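Local coordinates for protein probable mannosyltransferase KTR4 (Saccharomyces cerevisiae, PDB 5A07) that is probably a mannosyltransferase of a GT-A-fold glycosyltransferase family and binds guanosine-5'-diphosphate and manganese, at residues N173-Y185 and E201-E215. Sequence-based numbering, arbitrary orientation.
With GDP (guanosine-5'-diphosphate), chain F.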
loop_
_atom_site.group_PDB
_atom_site.type_symbol
_atom_site.label_atom_id
_atom_site.label_comp_id
_atom_site.label_asym_id
_atom_site.label_seq_id
_atom_site.Cartn_x
_atom_site.Cartn_y
_atom_site.Cartn_z
ATOM N N ASN B 173 -3.543 -6.179 21.504
ATOM C CA ASN B 173 -3.734 -5.947 20.075
ATOM C C ASN B 173 -2.500 -5.400 19.393
ATOM O O ASN B 173 -2.571 -5.021 18.221
ATOM C CB ASN B 173 -4.886 -5.002 19.867
ATOM C CG ASN B 173 -6.195 -5.571 20.333
ATOM O OD1 ASN B 173 -7.076 -4.846 20.791
ATOM N ND2 ASN B 173 -6.362 -6.830 20.186
ATOM N N TRP B 174 -1.383 -5.351 20.127
ATOM C CA TRP B 174 -0.117 -4.798 19.638
ATOM C C TRP B 174 1.064 -5.744 19.879
ATOM O O TRP B 174 1.813 -6.061 18.974
ATOM C CB TRP B 174 0.143 -3.428 20.298
ATOM C CG TRP B 174 1.422 -2.816 19.884
ATOM C CD1 TRP B 174 2.599 -2.911 20.526
ATOM C CD2 TRP B 174 1.672 -2.101 18.667
ATOM N NE1 TRP B 174 3.562 -2.300 19.815
ATOM C CE2 TRP B 174 3.011 -1.760 18.681
ATOM C CE3 TRP B 174 0.860 -1.692 17.589
ATOM C CZ2 TRP B 174 3.612 -1.024 17.654
ATOM C CZ3 TRP B 174 1.432 -0.980 16.564
ATOM C CH2 TRP B 174 2.806 -0.629 16.609
ATOM N N ASN B 175 1.236 -6.200 21.123
ATOM C CA ASN B 175 2.438 -6.927 21.508
ATOM C C ASN B 175 2.584 -8.309 20.887
ATOM O O ASN B 175 1.633 -8.927 20.501
ATOM C CB ASN B 175 2.478 -7.132 23.041
ATOM C CG ASN B 175 2.559 -5.827 23.813
ATOM O OD1 ASN B 175 3.182 -4.905 23.405
ATOM N ND2 ASN B 175 1.969 -5.808 24.959
ATOM N N MET B 176 3.828 -8.753 20.806
ATOM C CA MET B 176 4.115 -10.115 20.391
ATOM C C MET B 176 3.208 -11.055 21.192
ATOM O O MET B 176 3.205 -10.996 22.420
ATOM C CB MET B 176 5.574 -10.426 20.669
ATOM C CG MET B 176 5.983 -11.819 20.178
ATOM S SD MET B 176 7.629 -12.251 20.712
ATOM C CE MET B 176 8.678 -11.187 19.769
ATOM N N PRO B 177 2.442 -11.919 20.512
ATOM C CA PRO B 177 1.522 -12.847 21.189
ATOM C C PRO B 177 2.284 -14.039 21.843
ATOM O O PRO B 177 3.492 -14.259 21.550
ATOM C CB PRO B 177 0.660 -13.366 20.052
ATOM C CG PRO B 177 1.564 -13.346 18.864
ATOM C CD PRO B 177 2.506 -12.184 19.050
ATOM N N ASP B 178 1.590 -14.781 22.707
ATOM C CA ASP B 178 2.202 -15.958 23.401
ATOM C C ASP B 178 2.543 -17.108 22.451
ATOM O O ASP B 178 3.447 -17.893 22.715
ATOM C CB ASP B 178 1.258 -16.518 24.463
ATOM C CG ASP B 178 1.018 -15.547 25.606
ATOM O OD1 ASP B 178 1.972 -14.801 25.971
ATOM O OD2 ASP B 178 -0.136 -15.556 26.121
ATOM N N SER B 179 1.833 -17.188 21.334
ATOM C CA SER B 179 2.123 -18.185 20.317
ATOM C C SER B 179 3.570 -18.145 19.846
ATOM O O SER B 179 4.041 -19.119 19.294
ATOM C CB SER B 179 1.163 -18.001 19.149
ATOM O OG SER B 179 1.283 -16.689 18.556
ATOM N N ILE B 180 4.296 -17.058 20.056
ATOM C CA ILE B 180 5.659 -16.946 19.531
ATOM C C ILE B 180 6.671 -17.377 20.577
ATOM O O ILE B 180 6.573 -16.931 21.686
ATOM C CB ILE B 180 5.989 -15.471 19.113
ATOM C CG1 ILE B 180 5.114 -15.017 17.940
ATOM C CG2 ILE B 180 7.470 -15.266 18.784
ATOM C CD1 ILE B 180 5.314 -15.826 16.661
ATOM N N ASP B 181 7.679 -18.152 20.183
ATOM C CA ASP B 181 8.806 -18.449 21.029
ATOM C C ASP B 181 9.833 -17.345 20.914
ATOM O O ASP B 181 10.617 -17.250 19.921
ATOM C CB ASP B 181 9.446 -19.813 20.663
ATOM C CG ASP B 181 10.869 -20.036 21.293
ATOM O OD1 ASP B 181 11.390 -19.283 22.136
ATOM O OD2 ASP B 181 11.513 -20.992 20.897
ATOM N N ARG B 182 9.895 -16.544 21.964
ATOM C CA ARG B 182 10.802 -15.428 21.971
ATOM C C ARG B 182 12.263 -15.784 21.734
ATOM O O ARG B 182 13.033 -15.005 21.086
ATOM C CB ARG B 182 10.596 -14.643 23.242
ATOM C CG ARG B 182 11.425 -13.392 23.319
ATOM C CD ARG B 182 10.990 -12.616 24.527
ATOM N NE ARG B 182 9.731 -11.887 24.339
ATOM C CZ ARG B 182 9.640 -10.740 23.658
ATOM N NH1 ARG B 182 10.704 -10.234 23.041
ATOM N NH2 ARG B 182 8.506 -10.122 23.590
ATOM N N GLU B 183 12.681 -16.964 22.179
ATOM C CA GLU B 183 14.084 -17.336 21.932
ATOM C C GLU B 183 14.362 -17.665 20.430
ATOM O O GLU B 183 15.410 -17.288 19.823
ATOM C CB GLU B 183 14.539 -18.439 22.909
ATOM C CG GLU B 183 16.041 -18.408 23.211
ATOM C CD GLU B 183 16.451 -19.406 24.293
ATOM O OE1 GLU B 183 15.542 -20.112 24.824
ATOM O OE2 GLU B 183 17.674 -19.475 24.609
ATOM N N ARG B 184 13.412 -18.314 19.794
ATOM C CA ARG B 184 13.517 -18.497 18.335
ATOM C C ARG B 184 13.527 -17.143 17.561
ATOM O O ARG B 184 14.388 -16.888 16.693
ATOM C CB ARG B 184 12.371 -19.359 17.894
ATOM C CG ARG B 184 12.485 -19.743 16.443
ATOM C CD ARG B 184 11.359 -20.700 16.135
ATOM N NE ARG B 184 11.029 -20.721 14.717
ATOM C CZ ARG B 184 9.932 -21.294 14.233
ATOM N NH1 ARG B 184 9.053 -21.880 15.036
ATOM N NH2 ARG B 184 9.711 -21.280 12.940
ATOM N N TYR B 185 12.615 -16.265 17.973
ATOM C CA TYR B 185 12.553 -14.925 17.457
ATOM C C TYR B 185 13.953 -14.328 17.503
ATOM O O TYR B 185 14.466 -13.810 16.490
ATOM C CB TYR B 185 11.472 -14.121 18.246
ATOM C CG TYR B 185 11.598 -12.637 18.045
ATOM C CD1 TYR B 185 11.203 -12.046 16.859
ATOM C CD2 TYR B 185 12.160 -11.817 19.016
ATOM C CE1 TYR B 185 11.367 -10.683 16.660
ATOM C CE2 TYR B 185 12.338 -10.461 18.818
ATOM C CZ TYR B 185 11.918 -9.899 17.634
ATOM O OH TYR B 185 12.077 -8.563 17.421
ATOM N N GLU B 201 15.892 -6.662 14.153
ATOM C CA GLU B 201 15.908 -6.854 15.596
ATOM C C GLU B 201 15.086 -5.780 16.329
ATOM O O GLU B 201 15.186 -5.642 17.548
ATOM C CB GLU B 201 17.395 -6.888 16.073
ATOM C CG GLU B 201 18.181 -8.127 15.616
ATOM C CD GLU B 201 19.640 -8.194 16.107
ATOM O OE1 GLU B 201 20.485 -7.470 15.549
ATOM O OE2 GLU B 201 19.949 -8.987 17.025
ATOM N N VAL B 202 14.282 -4.994 15.609
ATOM C CA VAL B 202 13.418 -3.986 16.272
ATOM C C VAL B 202 12.046 -4.544 16.506
ATOM O O VAL B 202 11.239 -4.618 15.559
ATOM C CB VAL B 202 13.370 -2.708 15.464
ATOM C CG1 VAL B 202 12.579 -1.630 16.218
ATOM C CG2 VAL B 202 14.782 -2.203 15.190
ATOM N N GLU B 203 11.740 -4.934 17.747
ATOM C CA GLU B 203 10.535 -5.641 18.011
ATOM C C GLU B 203 9.286 -4.809 17.675
ATOM O O GLU B 203 8.282 -5.341 17.217
ATOM C CB GLU B 203 10.497 -6.105 19.470
ATOM C CG GLU B 203 9.275 -6.960 19.793
ATOM C CD GLU B 203 9.324 -7.566 21.196
ATOM O OE1 GLU B 203 10.398 -7.490 21.828
ATOM O OE2 GLU B 203 8.296 -8.093 21.652
ATOM N N SER B 204 9.342 -3.508 17.962
ATOM C CA SER B 204 8.195 -2.604 17.702
ATOM C C SER B 204 7.809 -2.647 16.170
ATOM O O SER B 204 6.663 -2.428 15.826
ATOM C CB SER B 204 8.525 -1.217 18.138
ATOM O OG SER B 204 9.632 -0.735 17.419
ATOM N N TYR B 205 8.804 -2.869 15.325
ATOM C CA TYR B 205 8.612 -2.818 13.864
ATOM C C TYR B 205 7.843 -4.030 13.419
ATOM O O TYR B 205 6.901 -3.942 12.612
ATOM C CB TYR B 205 9.932 -2.690 13.136
ATOM C CG TYR B 205 9.705 -2.355 11.670
ATOM C CD1 TYR B 205 9.524 -1.034 11.286
ATOM C CD2 TYR B 205 9.649 -3.343 10.691
ATOM C CE1 TYR B 205 9.313 -0.696 9.934
ATOM C CE2 TYR B 205 9.405 -3.024 9.328
ATOM C CZ TYR B 205 9.244 -1.705 8.978
ATOM O OH TYR B 205 9.032 -1.325 7.688
ATOM N N HIS B 206 8.231 -5.185 13.969
ATOM C CA HIS B 206 7.440 -6.381 13.804
ATOM C C HIS B 206 5.996 -6.175 14.250
ATOM O O HIS B 206 5.040 -6.538 13.570
ATOM C CB HIS B 206 8.090 -7.537 14.588
ATOM C CG HIS B 206 9.403 -7.984 14.054
ATOM N ND1 HIS B 206 9.536 -9.149 13.317
ATOM C CD2 HIS B 206 10.666 -7.470 14.165
ATOM C CE1 HIS B 206 10.817 -9.351 13.035
ATOM N NE2 HIS B 206 11.532 -8.344 13.528
ATOM N N ASN B 207 5.799 -5.593 15.422
ATOM C CA ASN B 207 4.467 -5.358 15.940
ATOM C C ASN B 207 3.706 -4.427 15.013
ATOM O O ASN B 207 2.537 -4.622 14.846
ATOM C CB ASN B 207 4.498 -4.701 17.340
ATOM C CG ASN B 207 5.056 -5.658 18.406
ATOM O OD1 ASN B 207 5.124 -6.894 18.234
ATOM N ND2 ASN B 207 5.420 -5.094 19.522
ATOM N N MET B 208 4.371 -3.398 14.514
ATOM C CA MET B 208 3.709 -2.459 13.599
ATOM C C MET B 208 3.225 -3.143 12.313
ATOM O O MET B 208 2.092 -2.965 11.884
ATOM C CB MET B 208 4.641 -1.343 13.291
ATOM C CG MET B 208 4.056 -0.286 12.321
ATOM S SD MET B 208 4.264 -0.719 10.559
ATOM C CE MET B 208 6.026 -0.778 10.264
ATOM N N CYS B 209 4.082 -3.944 11.745
ATOM C CA CYS B 209 3.746 -4.641 10.495
ATOM C C CYS B 209 2.546 -5.540 10.652
ATOM O O CYS B 209 1.600 -5.614 9.831
ATOM C CB CYS B 209 4.942 -5.440 10.021
ATOM S SG CYS B 209 6.327 -4.518 9.379
ATOM N N ARG B 210 2.548 -6.268 11.764
ATOM C CA ARG B 210 1.415 -7.097 12.066
ATOM C C ARG B 210 0.129 -6.290 12.335
ATOM O O ARG B 210 -0.978 -6.648 11.826
ATOM C CB ARG B 210 1.791 -7.955 13.281
ATOM C CG ARG B 210 0.612 -8.737 13.875
ATOM C CD ARG B 210 1.250 -9.769 14.850
ATOM N NE ARG B 210 0.264 -10.418 15.672
ATOM C CZ ARG B 210 -0.033 -10.090 16.935
ATOM N NH1 ARG B 210 0.572 -9.089 17.523
ATOM N NH2 ARG B 210 -0.893 -10.834 17.627
ATOM N N PHE B 211 0.241 -5.201 13.126
ATOM C CA PHE B 211 -0.916 -4.364 13.443
ATOM C C PHE B 211 -1.491 -3.757 12.115
ATOM O O PHE B 211 -2.704 -3.761 11.918
ATOM C CB PHE B 211 -0.487 -3.213 14.358
ATOM C CG PHE B 211 -1.559 -2.211 14.627
ATOM C CD1 PHE B 211 -2.529 -2.440 15.590
ATOM C CD2 PHE B 211 -1.591 -1.007 13.956
ATOM C CE1 PHE B 211 -3.569 -1.554 15.817
ATOM C CE2 PHE B 211 -2.640 -0.080 14.178
ATOM C CZ PHE B 211 -3.641 -0.359 15.118
ATOM N N TYR B 212 -0.605 -3.240 11.275
ATOM C CA TYR B 212 -1.113 -2.620 9.976
ATOM C C TYR B 212 -1.651 -3.679 9.002
ATOM O O TYR B 212 -2.487 -3.375 8.129
ATOM C CB TYR B 212 -0.052 -1.710 9.343
ATOM C CG TYR B 212 -0.371 -0.227 9.470
ATOM C CD1 TYR B 212 -1.664 0.245 9.230
ATOM C CD2 TYR B 212 0.625 0.730 9.820
ATOM C CE1 TYR B 212 -1.964 1.596 9.328
ATOM C CE2 TYR B 212 0.323 2.079 9.867
ATOM C CZ TYR B 212 -0.961 2.515 9.626
ATOM O OH TYR B 212 -1.288 3.888 9.675
ATOM N N SER B 213 -1.245 -4.941 9.183
ATOM C CA SER B 213 -1.734 -6.027 8.340
ATOM C C SER B 213 -3.113 -6.417 8.779
ATOM O O SER B 213 -4.050 -6.501 7.957
ATOM C CB SER B 213 -0.820 -7.280 8.366
ATOM O OG SER B 213 0.494 -7.035 7.853
ATOM N N LYS B 214 -3.291 -6.657 10.085
ATOM C CA LYS B 214 -4.508 -7.409 10.519
ATOM C C LYS B 214 -5.351 -6.873 11.650
ATOM O O LYS B 214 -6.431 -7.405 11.927
ATOM C CB LYS B 214 -4.121 -8.876 10.838
ATOM C CG LYS B 214 -3.446 -9.085 12.198
ATOM C CD LYS B 214 -3.075 -10.569 12.339
ATOM C CE LYS B 214 -2.985 -11.076 13.765
ATOM N NZ LYS B 214 -4.224 -10.761 14.513
ATOM N N GLU B 215 -4.906 -5.793 12.283
ATOM C CA GLU B 215 -5.593 -5.311 13.488
ATOM C C GLU B 215 -6.124 -3.879 13.410
ATOM O O GLU B 215 -7.136 -3.588 14.068
ATOM C CB GLU B 215 -4.664 -5.469 14.661
ATOM C CG GLU B 215 -5.230 -5.036 16.021
ATOM C CD GLU B 215 -6.535 -5.729 16.410
ATOM O OE1 GLU B 215 -6.765 -6.843 15.925
ATOM O OE2 GLU B 215 -7.336 -5.136 17.167
HETATM P PB GDP F . 8.916 2.508 7.232
HETATM O O1B GDP F . 10.359 2.841 7.303
HETATM O O2B GDP F . 8.532 1.174 6.943
HETATM O O3B GDP F . 8.137 3.561 6.539
HETATM O O3A GDP F . 8.548 2.509 8.813
HETATM P PA GDP F . 8.025 3.651 9.782
HETATM O O1A GDP F . 8.846 3.816 10.987
HETATM O O2A GDP F . 7.635 4.920 9.144
HETATM O "O5'" GDP F . 6.706 2.963 10.310
HETATM C "C5'" GDP F . 5.430 2.857 9.666
HETATM C "C4'" GDP F . 4.336 3.644 10.367
HETATM O "O4'" GDP F . 4.150 3.059 11.662
HETATM C "C3'" GDP F . 4.642 5.117 10.576
HETATM O "O3'" GDP F . 3.394 5.853 10.574
HETATM C "C2'" GDP F . 5.308 5.126 11.962
HETATM O "O2'" GDP F . 5.111 6.358 12.642
HETATM C "C1'" GDP F . 4.529 4.052 12.635
HETATM N N9 GDP F . 5.290 3.306 13.666
HETATM C C8 GDP F . 6.394 2.529 13.519
HETATM N N7 GDP F . 6.728 1.968 14.751
HETATM C C5 GDP F . 5.793 2.401 15.651
HETATM C C6 GDP F . 5.566 2.171 17.091
HETATM O O6 GDP F . 6.415 1.397 17.639
HETATM N N1 GDP F . 4.529 2.794 17.667
HETATM C C2 GDP F . 3.693 3.652 16.970
HETATM N N2 GDP F . 2.688 4.244 17.607
HETATM N N3 GDP F . 3.865 3.901 15.635
HETATM C C4 GDP F . 4.837 3.266 14.954
HETATM O O HOH W 1 1.138 -6.308 16.469
HETATM O O HOH W 2 6.330 -2.130 20.595
HETATM O O HOH W 3 5.858 -7.147 21.676
HETATM O O HOH W 4 14.002 -7.613 18.818
#
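Trp174 lies across helix 203-214 with Asn207 CB beneath its indole: that carbon stands 3.8 Å from the centroid of the five-membered ring and 25° off the normal, a CH-pi contact. With CG anti to the backbone N (chi1 179°), the indole reaches across the helix, where CH2 meets Met208 CB at 3.9 Å and CZ3 meets Phe211 CB at 3.7 Å. The Asn207 amide stands steeply to the indole plane and gives it no direct bond; instead one water accepts from both Trp174 NE1 and Asn207 ND2, while Asn207 OD1 is bonded to Tyr348. A second water donates to the backbone O of Trp174 and of Asn207, bridging loop and helix.

Further toward the helix start, Arg182 and Glu203 form a two-pronged salt bridge, using both terminal nitrogens of the guanidinium. Arg182 NH2 reaches Glu203 OE2 on the syn side at 2.8 Å, and NH1 reaches OE1 at 3.0 Å from above the carboxylate plane. Glu203 OE2 also accepts from a water held by Met176 N and Asn207 ND2, which ties the salt bridge to the indole site. Nearby, Tyr185 turns its edge to the face of His206, planes 82° apart, and Met176 CE sits over the centre of the tyrosine ring.

One turn further along the helix, Pro177 covers one face of the Arg210 guanidinium, whose NH1 makes a weak bond to Asn175 O (3.2 Å) and whose NE pairs with Glu342.

Helix 203-214 also lines the nucleotide pocket: Tyr205 OH donates to GDP O2B at 2.7 Å, and Trp174 borders the guanine. Helix 346-349 backs the contact through Phe347 and Tyr348, helix 354-365 touches Met208, and Leu110 of strand 105-110 packs against Met208 and Phe211.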